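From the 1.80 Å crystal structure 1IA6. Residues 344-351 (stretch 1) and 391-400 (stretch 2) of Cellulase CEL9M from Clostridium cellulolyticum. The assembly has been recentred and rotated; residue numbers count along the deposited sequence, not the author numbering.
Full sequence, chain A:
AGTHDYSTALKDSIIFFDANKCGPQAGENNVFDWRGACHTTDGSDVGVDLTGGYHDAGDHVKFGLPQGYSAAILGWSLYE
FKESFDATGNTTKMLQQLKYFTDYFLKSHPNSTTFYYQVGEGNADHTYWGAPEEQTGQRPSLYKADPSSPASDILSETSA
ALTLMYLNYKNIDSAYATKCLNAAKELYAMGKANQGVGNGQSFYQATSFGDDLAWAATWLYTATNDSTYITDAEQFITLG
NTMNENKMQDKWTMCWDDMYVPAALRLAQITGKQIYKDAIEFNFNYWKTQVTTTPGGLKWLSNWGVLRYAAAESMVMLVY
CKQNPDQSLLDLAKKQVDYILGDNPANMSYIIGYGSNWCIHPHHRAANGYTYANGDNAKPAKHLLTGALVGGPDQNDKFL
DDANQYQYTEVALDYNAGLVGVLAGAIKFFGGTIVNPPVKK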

# COMPACT_ATOMS: atom_id res chain seq x y z
N ASN A 344 9.32 4.38 22.06
CA ASN A 344 10.01 5.55 21.53
C ASN A 344 10.08 6.67 22.55
O ASN A 344 9.36 6.65 23.56
CB ASN A 344 9.30 6.02 20.26
CG ASN A 344 7.82 6.28 20.49
OD1 ASN A 344 7.46 7.17 21.25
ND2 ASN A 344 6.97 5.50 19.84
N PRO A 345 10.95 7.67 22.32
CA PRO A 345 11.11 8.80 23.24
C PRO A 345 9.84 9.63 23.45
O PRO A 345 9.72 10.35 24.45
CB PRO A 345 12.23 9.61 22.60
CG PRO A 345 13.06 8.55 21.93
CD PRO A 345 12.00 7.70 21.28
N ALA A 346 8.90 9.55 22.51
CA ALA A 346 7.66 10.31 22.63
C ALA A 346 6.61 9.56 23.45
O ALA A 346 5.54 10.10 23.74
CB ALA A 346 7.11 10.63 21.24
N ASN A 347 6.94 8.33 23.82
CA ASN A 347 6.05 7.49 24.61
C ASN A 347 4.64 7.46 24.04
O ASN A 347 3.65 7.60 24.77
CB ASN A 347 6.00 7.97 26.06
CG ASN A 347 7.36 7.94 26.72
OD1 ASN A 347 7.87 8.97 27.17
ND2 ASN A 347 7.97 6.76 26.79
N MET A 348 4.53 7.28 22.72
CA MET A 348 3.23 7.23 22.09
C MET A 348 3.17 6.18 21.00
O MET A 348 4.19 5.83 20.40
CB MET A 348 2.88 8.60 21.48
CG MET A 348 3.67 8.96 20.22
SD MET A 348 3.17 10.55 19.49
CE MET A 348 1.73 10.05 18.55
N SER A 349 1.98 5.65 20.77
CA SER A 349 1.78 4.67 19.71
C SER A 349 1.56 5.48 18.45
O SER A 349 0.81 6.45 18.46
CB SER A 349 0.54 3.83 19.99
OG SER A 349 0.07 3.25 18.78
N TYR A 350 2.22 5.09 17.36
CA TYR A 350 2.04 5.80 16.10
C TYR A 350 0.91 5.22 15.27
O TYR A 350 0.67 5.64 14.13
CB TYR A 350 3.36 5.83 15.33
CG TYR A 350 4.30 6.87 15.91
CD1 TYR A 350 3.99 8.22 15.84
CD2 TYR A 350 5.46 6.49 16.59
CE1 TYR A 350 4.81 9.18 16.43
CE2 TYR A 350 6.29 7.45 17.19
CZ TYR A 350 5.95 8.79 17.10
OH TYR A 350 6.76 9.74 17.68
N ILE A 351 0.20 4.26 15.86
CA ILE A 351 -0.97 3.67 15.22
C ILE A 351 -2.16 4.22 16.00
O ILE A 351 -2.30 3.95 17.20
CB ILE A 351 -0.97 2.13 15.33
CG1 ILE A 351 0.20 1.54 14.54
CG2 ILE A 351 -2.28 1.58 14.79
CD1 ILE A 351 0.30 0.03 14.65
N GLY A 391 2.26 9.91 9.77
CA GLY A 391 3.54 10.22 9.16
C GLY A 391 4.72 9.86 10.05
O GLY A 391 5.62 9.14 9.63
N GLY A 392 4.71 10.36 11.28
CA GLY A 392 5.79 10.05 12.20
C GLY A 392 6.53 11.27 12.72
O GLY A 392 6.17 12.40 12.40
N PRO A 393 7.57 11.06 13.54
CA PRO A 393 8.39 12.12 14.15
C PRO A 393 9.52 12.63 13.28
O PRO A 393 9.77 12.11 12.19
CB PRO A 393 8.91 11.44 15.40
CG PRO A 393 9.22 10.06 14.88
CD PRO A 393 7.99 9.73 14.03
N ASP A 394 10.22 13.66 13.77
CA ASP A 394 11.36 14.19 13.03
C ASP A 394 12.57 13.35 13.43
O ASP A 394 12.44 12.39 14.19
CB ASP A 394 11.60 15.68 13.34
CG ASP A 394 11.87 15.96 14.82
OD1 ASP A 394 12.29 15.05 15.56
OD2 ASP A 394 11.66 17.12 15.24
N GLN A 395 13.75 13.70 12.92
CA GLN A 395 14.94 12.92 13.22
C GLN A 395 15.41 13.04 14.67
O GLN A 395 16.41 12.44 15.05
CB GLN A 395 16.07 13.28 12.25
CG GLN A 395 16.52 14.72 12.25
CD GLN A 395 17.51 15.01 11.13
OE1 GLN A 395 17.11 15.28 9.99
NE2 GLN A 395 18.79 14.92 11.44
N ASN A 396 14.67 13.80 15.46
CA ASN A 396 14.98 13.99 16.88
C ASN A 396 13.94 13.24 17.72
O ASN A 396 13.87 13.42 18.94
CB ASN A 396 14.95 15.48 17.22
CG ASN A 396 15.99 16.28 16.46
OD1 ASN A 396 15.79 17.46 16.16
ND2 ASN A 396 17.11 15.65 16.15
N ASP A 397 13.13 12.42 17.06
CA ASP A 397 12.09 11.63 17.71
C ASP A 397 10.94 12.46 18.25
O ASP A 397 10.11 11.97 19.02
CB ASP A 397 12.69 10.81 18.86
CG ASP A 397 13.68 9.77 18.38
OD1 ASP A 397 13.27 8.86 17.63
OD2 ASP A 397 14.86 9.87 18.76
N LYS A 398 10.87 13.73 17.84
CA LYS A 398 9.81 14.61 18.30
C LYS A 398 8.58 14.52 17.41
O LYS A 398 8.69 14.37 16.19
CB LYS A 398 10.31 16.06 18.33
CG LYS A 398 11.60 16.27 19.12
CD LYS A 398 11.43 15.85 20.58
CE LYS A 398 12.73 16.02 21.35
NZ LYS A 398 12.58 15.60 22.78
N PHE A 399 7.41 14.60 18.02
CA PHE A 399 6.15 14.53 17.29
C PHE A 399 5.29 15.75 17.61
O PHE A 399 5.11 16.10 18.78
CB PHE A 399 5.38 13.26 17.66
CG PHE A 399 4.16 13.04 16.81
CD1 PHE A 399 4.28 12.58 15.51
CD2 PHE A 399 2.89 13.31 17.31
CE1 PHE A 399 3.15 12.39 14.71
CE2 PHE A 399 1.76 13.13 16.52
CZ PHE A 399 1.89 12.67 15.21
N LEU A 400 4.76 16.39 16.58
CA LEU A 400 3.91 17.56 16.76
C LEU A 400 2.48 17.18 16.40
O LEU A 400 2.12 17.12 15.22
CB LEU A 400 4.39 18.71 15.87
CG LEU A 400 5.83 19.19 16.12
CD1 LEU A 400 6.19 20.29 15.13
CD2 LEU A 400 5.97 19.69 17.55
O HOH W 1 9.17 9.32 18.82

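How are two stretches without helix or strand kept in shape? Each contains a type I turn. In N344 to N347, N347 N donates to N344 O (3.0 Å), while N344 ND2 donates to M348 O (2.9 Å) and N344 OD1 accepts from M348 N (3.3 Å). In D394 to D397, D397 N donates to D394 O (3.0 Å), and D394 OD1 accepts from N396 N (2.7 Å) and K398 N (3.0 Å).

What joins the aromatic side chains? The edge of Y350 meets the face of F399 in an offset arrangement, with CE1 of Y350 3.6 Å from CD1 of F399 and the planes at 67°. M348 lays its CE over a face of the F399 ring, its SD 3.5 Å from CD2 of F399; a flexible thioether suits this apolar surface. P393 places CD over a face of the Y350 ring, 4.2 Å from its centroid, its puckered, saturated ring offering C-H groups to the aromatic face. At G392, the backbone angles themselves call for glycine.

Does any direct hydrogen bond cross the contact? None does; a water bridges instead, 2.7 Å from Y350 OH and donating to D397 O at 2.8 Å. Thus the buried tyrosine pairs an apolar ring with a solvated hydroxyl. Nearby, P345 CG packs 3.8 Å from D397 CG, and the small A346 brings CB within 4.0 Å of D397 O.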